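Local coordinates for protein Uly1 (Catenovulum maritimum, PDB 7DRQ) that probably cleaves the algal polysaccharide ulvan as a polysaccharide lyase of family 24, and binds calcium, at residues M128-E133 with R200-T205; I143-F148 with K185-T190; Y152-A157 with Q169-T174. One frame throughout, in Å; residues are numbered along the deposited sequence.

The three contacts are nested along the chain, interaction 3 inside the loop closed by interaction 2 and that inside the loop closed by interaction 1, all within the family's beta-propeller range. All are partly buried. Interaction 1 lies nearest the core, its centre about 13 Å from the chain centre, and joins a corner in the chain to strand 201-208 by backbone bonds and water. Interaction 2, about 20 Å out, touches it through Phe148, which meets Met128 and Leu201, and mixes apolar packing with a salt bridge. Interaction 3, about 24 Å out, is mostly backbone pairing and CH-pi packing. Interactions 2 and 3 share one calcium ion, bound through Lys185 and Asp173.

Interaction 1: M128-E133 with R200-T205; sequences MHAYRE and RLTYPT
Ala130, at a corner in the chain, and Arg200 bring their CA atoms to 3.5 Å, docking the corner beside the start of strand 201-208, an outermost strand of a four-stranded antiparallel sheet in the propeller range. Ala130 N donates to Leu201 O at 2.8 Å, and Arg200 N to Tyr131 O at 2.9 Å with an N-H...O angle of 164°. Water bridges Met128 O to Tyr203 N; a second water accepts from Leu201 N and probably donates to Tyr131 O. Thr202 OG1 approaches the edge of the His129 ring near its plane, 3.5 Å from CD2, while its CG2 packs against the same CD2. His129 ND1 is bonded to Glu106. At the outer end, Arg132 CD lies over one face of the Arg200 guanidinium, toward the rim, 3.4 Å from NH2. The two guanidinium planes are 26° apart, and Arg132 NH1 is held by Asn134. An alanine in place of Arg132 would probably take away the CD packing on that face of Arg200 and leave Asn134 OD1 without this partner. With Arg132 NE only 3.4 Å from Arg200 NH2, two like charges lie close, so cohesion probably comes chiefly from the two backbone bonds and the Met128-Tyr203 water bridge.

Interaction 2: I143-F148 with K185-T190; sequences IRKDYF and KHLTMT. With CA (calcium ion), chain C.
Leu187 presses its CD1 onto the Tyr147 ring, 3.7 Å from the centroid and 12° off the normal, a CH-pi contact over the centre of one face. Its chi1 of -159° sets CG anti to the backbone N and 3.8 Å from Tyr147 CZ. CD1 also reaches Phe148 O and Lys145 O. Phe148 CD2 lies near Leu187 O, and its CE2 is 3.5 Å from Met189 CG. The selenium of this selenomethionine stands at the Phe148 ring edge, 5.1 Å from the centroid, as a Met-aromatic contact. Phe148 also packs on Leu125 and Met218, which belong to strands 122-126 and 214-220 of the beta-propeller. A type I beta turn runs from Ile143 to Asp146, and in an ST turn Thr188 OG1 accepts from Thr190 N. Whereas Leu187, Tyr147, Phe148 and Met189 are buried, Lys145 is exposed and Lys185 partly so, with waters between the segments. Lys185 NZ donates to Asp146 OD2 at 2.8 Å, on the syn side and 30° out of the carboxylate plane; that oxygen also salt-bridges Arg149, and NZ bonds His93. Lys185 O binds the calcium ion at 2.4 Å, with Asp173 and Asp183 among the other ligands. Of three metal-bound waters, one donates to Lys145 O at 2.8 Å, a second, 3.3 Å from Lys145 O, perhaps donates too, and the third donates to Asp146 OD1. A further water links Tyr147 OH with Leu187 O.

Interaction 3: Y152-A157 with Q169-T174; sequences YSLAGA and QFVKDT. With CA (calcium ion), chain C.
Val171 CB sits over one face of the Tyr152 ring, toward the rim, in a CH-pi contact 4.1 Å from the centroid and 22° off the normal. Its CG2 lies near Tyr152 CE2 and its CG1 near the phenol oxygen. The Tyr152 ring also meets that of His186, planes at about 50°, and His186 NE2 donates to Val171 O. The second flat group, Phe170, carries Ser153 CB over the centre of one face, 4.0 Å from the centroid, with Tyr152 N in plane at its edge. Two backbone bonds flank this pair and make a single bridge between Ser153 and Phe170: Val171 N donates to Tyr152 O at 2.9 Å, and Leu154 N to Gln169 O at 2.8 Å. Gln169 OE1 ends 3.5 Å from Ala157 CB, beside the type II beta turn from Leu154 to Ala157. Leu154 O accepts from Ser153 OG and Ala157 N, which reach it from opposite faces of its plane; Ser153 OG also bonds Ile122 N. Two residues after Val171, Asp173 OD2 binds the calcium ion at 2.4 Å. Phe170 packs on Ile122 and Leu124 and meets Phe91 edge-to-face, while Tyr152 ends strand 150-152 and touches His123, placing this loop pair against strand 122-126, with Phe91 at the end of strand 86-91.

Interaction 1: M128-E133 with R200-T205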
loop_
_atom_site.group_PDB
_atom_site.type_symbol
_atom_site.label_atom_id
_atom_site.label_comp_id
_atom_site.label_asym_id
_atom_site.label_seq_id
_atom_site.Cartn_x
_atom_site.Cartn_y
_atom_site.Cartn_z
HETATM N N MSE A 128 -7.676 8.903 -3.078
HETATM C CA MSE A 128 -8.804 8.069 -3.503
HETATM C C MSE A 128 -9.270 7.106 -2.424
HETATM O O MSE A 128 -8.465 6.396 -1.821
HETATM C CB MSE A 128 -8.407 7.272 -4.740
HETATM C CG MSE A 128 -8.053 8.124 -5.926
HETATM SE SE MSE A 128 -7.861 6.998 -7.468
HETATM C CE MSE A 128 -5.901 6.886 -7.502
ATOM N N HIS A 129 -10.578 7.081 -2.174
ATOM C CA HIS A 129 -11.160 6.027 -1.343
ATOM C C HIS A 129 -12.507 5.631 -1.955
ATOM O O HIS A 129 -13.574 5.993 -1.448
ATOM C CB HIS A 129 -11.305 6.451 0.119
ATOM C CG HIS A 129 -11.705 5.329 1.027
ATOM N ND1 HIS A 129 -11.854 5.488 2.389
ATOM C CD2 HIS A 129 -11.972 4.026 0.769
ATOM C CE1 HIS A 129 -12.217 4.336 2.927
ATOM N NE2 HIS A 129 -12.293 3.433 1.968
ATOM N N ALA A 130 -12.437 4.869 -3.049
ATOM C CA ALA A 130 -13.622 4.305 -3.701
ATOM C C ALA A 130 -14.616 5.385 -4.129
ATOM O O ALA A 130 -15.834 5.218 -4.013
ATOM C CB ALA A 130 -14.296 3.273 -2.795
ATOM N N TYR A 131 -14.108 6.495 -4.651
ATOM C CA TYR A 131 -15.021 7.547 -5.070
ATOM C C TYR A 131 -15.605 7.224 -6.442
ATOM O O TYR A 131 -15.057 6.427 -7.207
ATOM C CB TYR A 131 -14.321 8.907 -5.078
ATOM C CG TYR A 131 -13.740 9.257 -3.723
ATOM C CD1 TYR A 131 -14.448 8.998 -2.559
ATOM C CD2 TYR A 131 -12.473 9.813 -3.611
ATOM C CE1 TYR A 131 -13.921 9.308 -1.302
ATOM C CE2 TYR A 131 -11.930 10.117 -2.366
ATOM C CZ TYR A 131 -12.654 9.860 -1.220
ATOM O OH TYR A 131 -12.123 10.163 0.009
ATOM N N ARG A 132 -16.749 7.844 -6.733
ATOM C CA ARG A 132 -17.485 7.628 -7.973
ATOM C C ARG A 132 -18.080 8.958 -8.404
ATOM O O ARG A 132 -18.049 9.939 -7.662
ATOM C CB ARG A 132 -18.590 6.568 -7.801
ATOM C CG ARG A 132 -19.282 6.648 -6.459
ATOM C CD ARG A 132 -20.165 5.429 -6.176
ATOM N NE ARG A 132 -20.369 5.253 -4.733
ATOM C CZ ARG A 132 -21.261 5.929 -4.010
ATOM N NH1 ARG A 132 -22.046 6.836 -4.583
ATOM N NH2 ARG A 132 -21.372 5.699 -2.709
ATOM N N GLU A 133 -18.648 8.989 -9.615
ATOM C CA GLU A 133 -19.111 10.269 -10.149
ATOM C C GLU A 133 -20.205 10.885 -9.286
ATOM O O GLU A 133 -20.338 12.113 -9.243
ATOM C CB GLU A 133 -19.590 10.106 -11.591
ATOM C CG GLU A 133 -20.846 9.278 -11.753
ATOM C CD GLU A 133 -21.135 9.013 -13.207
ATOM O OE1 GLU A 133 -20.709 9.841 -14.037
ATOM O OE2 GLU A 133 -21.759 7.982 -13.523
ATOM N N ARG A 200 -14.910 3.607 -7.750
ATOM C CA ARG A 200 -14.876 2.738 -6.574
ATOM C C ARG A 200 -13.506 2.090 -6.367
ATOM O O ARG A 200 -13.412 0.941 -5.931
ATOM C CB ARG A 200 -15.974 1.670 -6.639
ATOM C CG ARG A 200 -17.376 2.253 -6.627
ATOM C CD ARG A 200 -18.418 1.148 -6.443
ATOM N NE ARG A 200 -19.673 1.660 -5.893
ATOM C CZ ARG A 200 -20.710 2.031 -6.637
ATOM N NH1 ARG A 200 -20.632 1.951 -7.954
ATOM N NH2 ARG A 200 -21.822 2.488 -6.068
ATOM N N LEU A 201 -12.436 2.834 -6.646
ATOM C CA LEU A 201 -11.079 2.310 -6.508
ATOM C C LEU A 201 -10.393 2.872 -5.262
ATOM O O LEU A 201 -10.550 4.053 -4.930
ATOM C CB LEU A 201 -10.250 2.623 -7.755
ATOM C CG LEU A 201 -10.696 1.991 -9.079
ATOM C CD1 LEU A 201 -9.795 2.447 -10.215
ATOM C CD2 LEU A 201 -10.685 0.473 -8.978
ATOM N N THR A 202 -9.603 2.022 -4.595
ATOM C CA THR A 202 -8.846 2.384 -3.398
ATOM C C THR A 202 -7.522 1.618 -3.400
ATOM O O THR A 202 -7.393 0.565 -4.034
ATOM C CB THR A 202 -9.638 2.064 -2.114
ATOM O OG1 THR A 202 -11.006 2.485 -2.263
ATOM C CG2 THR A 202 -9.021 2.758 -0.872
ATOM N N TYR A 203 -6.522 2.181 -2.702
ATOM C CA TYR A 203 -5.220 1.567 -2.417
ATOM C C TYR A 203 -4.336 1.389 -3.644
ATOM O O TYR A 203 -4.052 0.246 -4.031
ATOM C CB TYR A 203 -5.381 0.194 -1.769
ATOM C CG TYR A 203 -6.126 0.167 -0.471
ATOM C CD1 TYR A 203 -5.672 0.861 0.643
ATOM C CD2 TYR A 203 -7.290 -0.571 -0.359
ATOM C CE1 TYR A 203 -6.372 0.813 1.840
ATOM C CE2 TYR A 203 -7.990 -0.626 0.819
ATOM C CZ TYR A 203 -7.534 0.061 1.912
ATOM O OH TYR A 203 -8.262 -0.018 3.076
ATOM N N PRO A 204 -3.855 2.469 -4.263
ATOM C CA PRO A 204 -2.929 2.319 -5.403
ATOM C C PRO A 204 -1.583 1.779 -4.931
ATOM O O PRO A 204 -0.967 2.333 -4.017
ATOM C CB PRO A 204 -2.809 3.744 -5.952
ATOM C CG PRO A 204 -3.034 4.621 -4.726
ATOM C CD PRO A 204 -4.058 3.883 -3.886
ATOM N N THR A 205 -1.144 0.676 -5.543
ATOM C CA THR A 205 0.141 0.058 -5.232
ATOM C C THR A 205 0.771 -0.424 -6.528
ATOM O O THR A 205 0.232 -1.331 -7.170
ATOM C CB THR A 205 -0.017 -1.107 -4.250
ATOM O OG1 THR A 205 -0.620 -0.630 -3.044
ATOM C CG2 THR A 205 1.358 -1.703 -3.905
HETATM O O HOH W 1 -6.401 4.887 -1.664
HETATM O O HOH W 2 -11.417 6.868 -5.598
HETATM O O HOH W 3 -12.331 5.454 -8.009
#

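Interaction 2: I143-F148 with K185-T190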
loop_
_atom_site.group_PDB
_atom_site.type_symbol
_atom_site.label_atom_id
_atom_site.label_comp_id
_atom_site.label_asym_id
_atom_site.label_seq_id
_atom_site.Cartn_x
_atom_site.Cartn_y
_atom_site.Cartn_z
ATOM N N ILE A 143 -16.921 16.382 -7.751
ATOM C CA ILE A 143 -16.096 15.201 -7.990
ATOM C C ILE A 143 -16.560 14.413 -9.213
ATOM O O ILE A 143 -16.024 13.339 -9.493
ATOM C CB ILE A 143 -16.051 14.309 -6.737
ATOM C CG1 ILE A 143 -14.816 13.404 -6.740
ATOM C CG2 ILE A 143 -17.327 13.473 -6.610
ATOM C CD1 ILE A 143 -14.641 12.639 -5.423
ATOM N N ARG A 144 -17.520 14.944 -9.977
ATOM C CA ARG A 144 -18.117 14.153 -11.047
ATOM C C ARG A 144 -17.096 13.716 -12.092
ATOM O O ARG A 144 -17.213 12.616 -12.647
ATOM C CB ARG A 144 -19.250 14.945 -11.691
ATOM C CG ARG A 144 -20.458 15.079 -10.780
ATOM C CD ARG A 144 -21.522 15.972 -11.400
ATOM N NE ARG A 144 -21.090 17.364 -11.452
ATOM C CZ ARG A 144 -21.748 18.324 -12.093
ATOM N NH1 ARG A 144 -22.868 18.039 -12.742
ATOM N NH2 ARG A 144 -21.287 19.564 -12.087
ATOM N N LYS A 145 -16.093 14.555 -12.373
ATOM C CA LYS A 145 -15.001 14.236 -13.288
ATOM C C LYS A 145 -13.661 14.234 -12.561
ATOM O O LYS A 145 -12.625 14.589 -13.131
ATOM C CB LYS A 145 -14.979 15.213 -14.466
ATOM C CG LYS A 145 -16.289 15.248 -15.249
ATOM C CD LYS A 145 -16.613 13.887 -15.841
ATOM C CE LYS A 145 -17.867 13.941 -16.733
ATOM N NZ LYS A 145 -18.225 12.591 -17.233
ATOM N N ASP A 146 -13.668 13.833 -11.282
ATOM C CA ASP A 146 -12.433 13.841 -10.504
ATOM C C ASP A 146 -12.401 12.702 -9.485
ATOM O O ASP A 146 -11.668 12.797 -8.493
ATOM C CB ASP A 146 -12.269 15.200 -9.807
ATOM C CG ASP A 146 -10.850 15.449 -9.332
ATOM O OD1 ASP A 146 -9.896 15.096 -10.064
ATOM O OD2 ASP A 146 -10.683 16.008 -8.220
ATOM N N TYR A 147 -13.179 11.635 -9.703
ATOM C CA TYR A 147 -13.283 10.538 -8.741
ATOM C C TYR A 147 -12.098 9.588 -8.813
ATOM O O TYR A 147 -11.894 8.796 -7.881
ATOM C CB TYR A 147 -14.572 9.740 -8.975
ATOM C CG TYR A 147 -14.712 9.303 -10.412
ATOM C CD1 TYR A 147 -14.112 8.134 -10.865
ATOM C CD2 TYR A 147 -15.424 10.072 -11.323
ATOM C CE1 TYR A 147 -14.233 7.735 -12.183
ATOM C CE2 TYR A 147 -15.544 9.687 -12.639
ATOM C CZ TYR A 147 -14.944 8.521 -13.062
ATOM O OH TYR A 147 -15.059 8.124 -14.369
ATOM N N PHE A 148 -11.327 9.651 -9.900
ATOM C CA PHE A 148 -10.104 8.887 -10.093
ATOM C C PHE A 148 -9.019 9.903 -10.423
ATOM O O PHE A 148 -9.241 10.793 -11.250
ATOM C CB PHE A 148 -10.257 7.851 -11.231
ATOM C CG PHE A 148 -9.025 7.028 -11.475
ATOM C CD1 PHE A 148 -8.789 5.879 -10.734
ATOM C CD2 PHE A 148 -8.092 7.412 -12.429
ATOM C CE1 PHE A 148 -7.643 5.134 -10.928
ATOM C CE2 PHE A 148 -6.939 6.666 -12.643
ATOM C CZ PHE A 148 -6.715 5.516 -11.892
ATOM N N LYS A 185 -4.755 16.301 -13.114
ATOM C CA LYS A 185 -5.396 15.071 -12.661
ATOM C C LYS A 185 -6.184 14.454 -13.809
ATOM O O LYS A 185 -7.056 15.103 -14.397
ATOM C CB LYS A 185 -6.300 15.337 -11.455
ATOM C CG LYS A 185 -5.537 15.790 -10.185
ATOM C CD LYS A 185 -6.509 16.056 -9.034
ATOM C CE LYS A 185 -7.348 17.303 -9.307
ATOM N NZ LYS A 185 -8.386 17.557 -8.258
ATOM N N HIS A 186 -5.853 13.216 -14.139
ATOM C CA HIS A 186 -6.471 12.491 -15.231
ATOM C C HIS A 186 -7.447 11.466 -14.677
ATOM O O HIS A 186 -7.174 10.800 -13.673
ATOM C CB HIS A 186 -5.408 11.814 -16.087
ATOM C CG HIS A 186 -4.477 12.788 -16.733
ATOM N ND1 HIS A 186 -4.648 13.230 -18.028
ATOM C CD2 HIS A 186 -3.389 13.437 -16.248
ATOM C CE1 HIS A 186 -3.692 14.097 -18.320
ATOM N NE2 HIS A 186 -2.917 14.242 -17.256
ATOM N N LEU A 187 -8.582 11.347 -15.338
ATOM C CA LEU A 187 -9.676 10.517 -14.856
ATOM C C LEU A 187 -9.550 9.066 -15.303
ATOM O O LEU A 187 -10.420 8.248 -14.972
ATOM C CB LEU A 187 -11.005 11.109 -15.346
ATOM C CG LEU A 187 -12.287 10.744 -14.605
ATOM C CD1 LEU A 187 -12.163 11.113 -13.130
ATOM C CD2 LEU A 187 -13.470 11.448 -15.251
ATOM N N THR A 188 -8.487 8.739 -16.036
ATOM C CA THR A 188 -8.277 7.437 -16.651
ATOM C C THR A 188 -6.783 7.239 -16.856
ATOM O O THR A 188 -6.017 8.202 -16.955
ATOM C CB THR A 188 -9.010 7.312 -18.004
ATOM O OG1 THR A 188 -8.588 6.116 -18.677
ATOM C CG2 THR A 188 -8.695 8.516 -18.907
HETATM N N MSE A 189 -6.385 5.970 -16.918
HETATM C CA MSE A 189 -5.015 5.577 -17.234
HETATM C C MSE A 189 -4.844 5.078 -18.671
HETATM O O MSE A 189 -3.719 4.861 -19.131
HETATM C CB MSE A 189 -4.576 4.477 -16.266
HETATM C CG MSE A 189 -4.810 4.868 -14.811
HETATM SE SE MSE A 189 -3.949 3.605 -13.596
HETATM C CE MSE A 189 -2.092 4.149 -13.853
ATOM N N THR A 190 -5.956 4.872 -19.376
ATOM C CA THR A 190 -5.926 4.266 -20.701
ATOM C C THR A 190 -6.178 5.259 -21.819
ATOM O O THR A 190 -6.261 4.849 -22.988
ATOM C CB THR A 190 -6.986 3.164 -20.820
ATOM O OG1 THR A 190 -8.275 3.765 -20.672
ATOM C CG2 THR A 190 -6.783 2.067 -19.768
HETATM CA CA CA C . -8.858 16.642 -14.436
HETATM O O HOH W 4 -10.019 14.475 -14.151
HETATM O O HOH W 5 -11.304 17.140 -14.674
HETATM O O HOH W 6 -9.447 16.954 -12.077
HETATM O O HOH W 7 -12.828 7.374 -16.094
#

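Interaction 3: Y152-A157 with Q169-T174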
loop_
_atom_site.group_PDB
_atom_site.type_symbol
_atom_site.label_atom_id
_atom_site.label_comp_id
_atom_site.label_asym_id
_atom_site.label_seq_id
_atom_site.Cartn_x
_atom_site.Cartn_y
_atom_site.Cartn_z
ATOM N N TYR A 152 0.904 12.122 -14.350
ATOM C CA TYR A 152 2.016 11.433 -14.984
ATOM C C TYR A 152 2.851 12.421 -15.780
ATOM O O TYR A 152 2.422 13.534 -16.092
ATOM C CB TYR A 152 1.547 10.278 -15.885
ATOM C CG TYR A 152 0.793 10.715 -17.120
ATOM C CD1 TYR A 152 -0.561 11.060 -17.053
ATOM C CD2 TYR A 152 1.422 10.783 -18.353
ATOM C CE1 TYR A 152 -1.264 11.454 -18.198
ATOM C CE2 TYR A 152 0.726 11.180 -19.503
ATOM C CZ TYR A 152 -0.610 11.523 -19.411
ATOM O OH TYR A 152 -1.296 11.915 -20.552
ATOM N N SER A 153 4.048 11.981 -16.121
ATOM C CA SER A 153 5.078 12.869 -16.632
ATOM C C SER A 153 5.411 12.548 -18.083
ATOM O O SER A 153 4.972 11.542 -18.658
ATOM C CB SER A 153 6.341 12.751 -15.775
ATOM O OG SER A 153 7.097 11.638 -16.215
ATOM N N LEU A 154 6.216 13.432 -18.663
ATOM C CA LEU A 154 6.895 13.141 -19.908
ATOM C C LEU A 154 7.835 11.959 -19.736
ATOM O O LEU A 154 8.329 11.672 -18.640
ATOM C CB LEU A 154 7.722 14.346 -20.361
ATOM C CG LEU A 154 6.990 15.673 -20.536
ATOM C CD1 LEU A 154 8.023 16.801 -20.757
ATOM C CD2 LEU A 154 6.040 15.541 -21.712
ATOM N N ALA A 155 8.105 11.288 -20.850
ATOM C CA ALA A 155 9.205 10.339 -20.892
ATOM C C ALA A 155 10.513 11.070 -20.617
ATOM O O ALA A 155 10.712 12.204 -21.061
ATOM C CB ALA A 155 9.250 9.627 -22.248
ATOM N N GLY A 156 11.382 10.433 -19.832
ATOM C CA GLY A 156 12.650 11.014 -19.449
ATOM C C GLY A 156 12.604 11.903 -18.222
ATOM O O GLY A 156 13.653 12.403 -17.803
ATOM N N ALA A 157 11.426 12.121 -17.630
ATOM C CA ALA A 157 11.338 13.061 -16.511
ATOM C C ALA A 157 12.086 12.567 -15.285
ATOM O O ALA A 157 12.584 13.387 -14.500
ATOM C CB ALA A 157 9.882 13.326 -16.139
ATOM N N GLN A 169 7.480 19.039 -16.146
ATOM C CA GLN A 169 7.646 17.648 -16.546
ATOM C C GLN A 169 6.340 16.861 -16.544
ATOM O O GLN A 169 6.317 15.734 -17.053
ATOM C CB GLN A 169 8.641 16.951 -15.613
ATOM C CG GLN A 169 10.070 17.440 -15.810
ATOM C CD GLN A 169 10.477 17.359 -17.258
ATOM O OE1 GLN A 169 10.686 16.275 -17.790
ATOM N NE2 GLN A 169 10.573 18.512 -17.916
ATOM N N PHE A 170 5.265 17.410 -16.004
ATOM C CA PHE A 170 4.038 16.646 -15.852
ATOM C C PHE A 170 2.993 17.106 -16.856
ATOM O O PHE A 170 3.017 18.244 -17.334
ATOM C CB PHE A 170 3.518 16.727 -14.414
ATOM C CG PHE A 170 4.263 15.803 -13.492
ATOM C CD1 PHE A 170 5.528 16.150 -13.026
ATOM C CD2 PHE A 170 3.750 14.548 -13.188
ATOM C CE1 PHE A 170 6.244 15.287 -12.214
ATOM C CE2 PHE A 170 4.449 13.672 -12.381
ATOM C CZ PHE A 170 5.711 14.045 -11.885
ATOM N N VAL A 171 2.100 16.185 -17.193
ATOM C CA VAL A 171 1.194 16.339 -18.326
ATOM C C VAL A 171 -0.155 16.810 -17.813
ATOM O O VAL A 171 -0.771 16.162 -16.958
ATOM C CB VAL A 171 1.056 15.029 -19.115
ATOM C CG1 VAL A 171 0.096 15.241 -20.296
ATOM C CG2 VAL A 171 2.413 14.546 -19.586
ATOM N N LYS A 172 -0.619 17.936 -18.348
ATOM C CA LYS A 172 -1.898 18.484 -17.932
ATOM C C LYS A 172 -3.061 17.683 -18.509
ATOM O O LYS A 172 -2.972 17.070 -19.584
ATOM C CB LYS A 172 -2.007 19.954 -18.354
ATOM C CG LYS A 172 -0.934 20.859 -17.751
ATOM C CD LYS A 172 -1.237 22.331 -17.991
ATOM C CE LYS A 172 -0.048 23.211 -17.636
ATOM N NZ LYS A 172 -0.382 24.666 -17.724
ATOM N N ASP A 173 -4.169 17.694 -17.774
ATOM C CA ASP A 173 -5.447 17.246 -18.310
ATOM C C ASP A 173 -5.882 18.248 -19.369
ATOM O O ASP A 173 -6.183 19.399 -19.045
ATOM C CB ASP A 173 -6.475 17.138 -17.184
ATOM C CG ASP A 173 -7.841 16.666 -17.661
ATOM O OD1 ASP A 173 -8.049 16.517 -18.882
ATOM O OD2 ASP A 173 -8.715 16.432 -16.807
ATOM N N THR A 174 -5.886 17.824 -20.637
ATOM C CA THR A 174 -6.404 18.635 -21.735
ATOM C C THR A 174 -7.613 17.976 -22.381
ATOM O O THR A 174 -7.937 18.263 -23.542
ATOM C CB THR A 174 -5.325 18.914 -22.789
ATOM O OG1 THR A 174 -4.761 17.687 -23.270
ATOM C CG2 THR A 174 -4.227 19.779 -22.205
HETATM CA CA CA C . -8.858 16.642 -14.436
HETATM O O HOH W 8 -0.291 14.858 -14.669
HETATM O O HOH W 4 -10.019 14.475 -14.151
HETATM O O HOH W 5 -11.304 17.140 -14.674
HETATM O O HOH W 6 -9.447 16.954 -12.077
#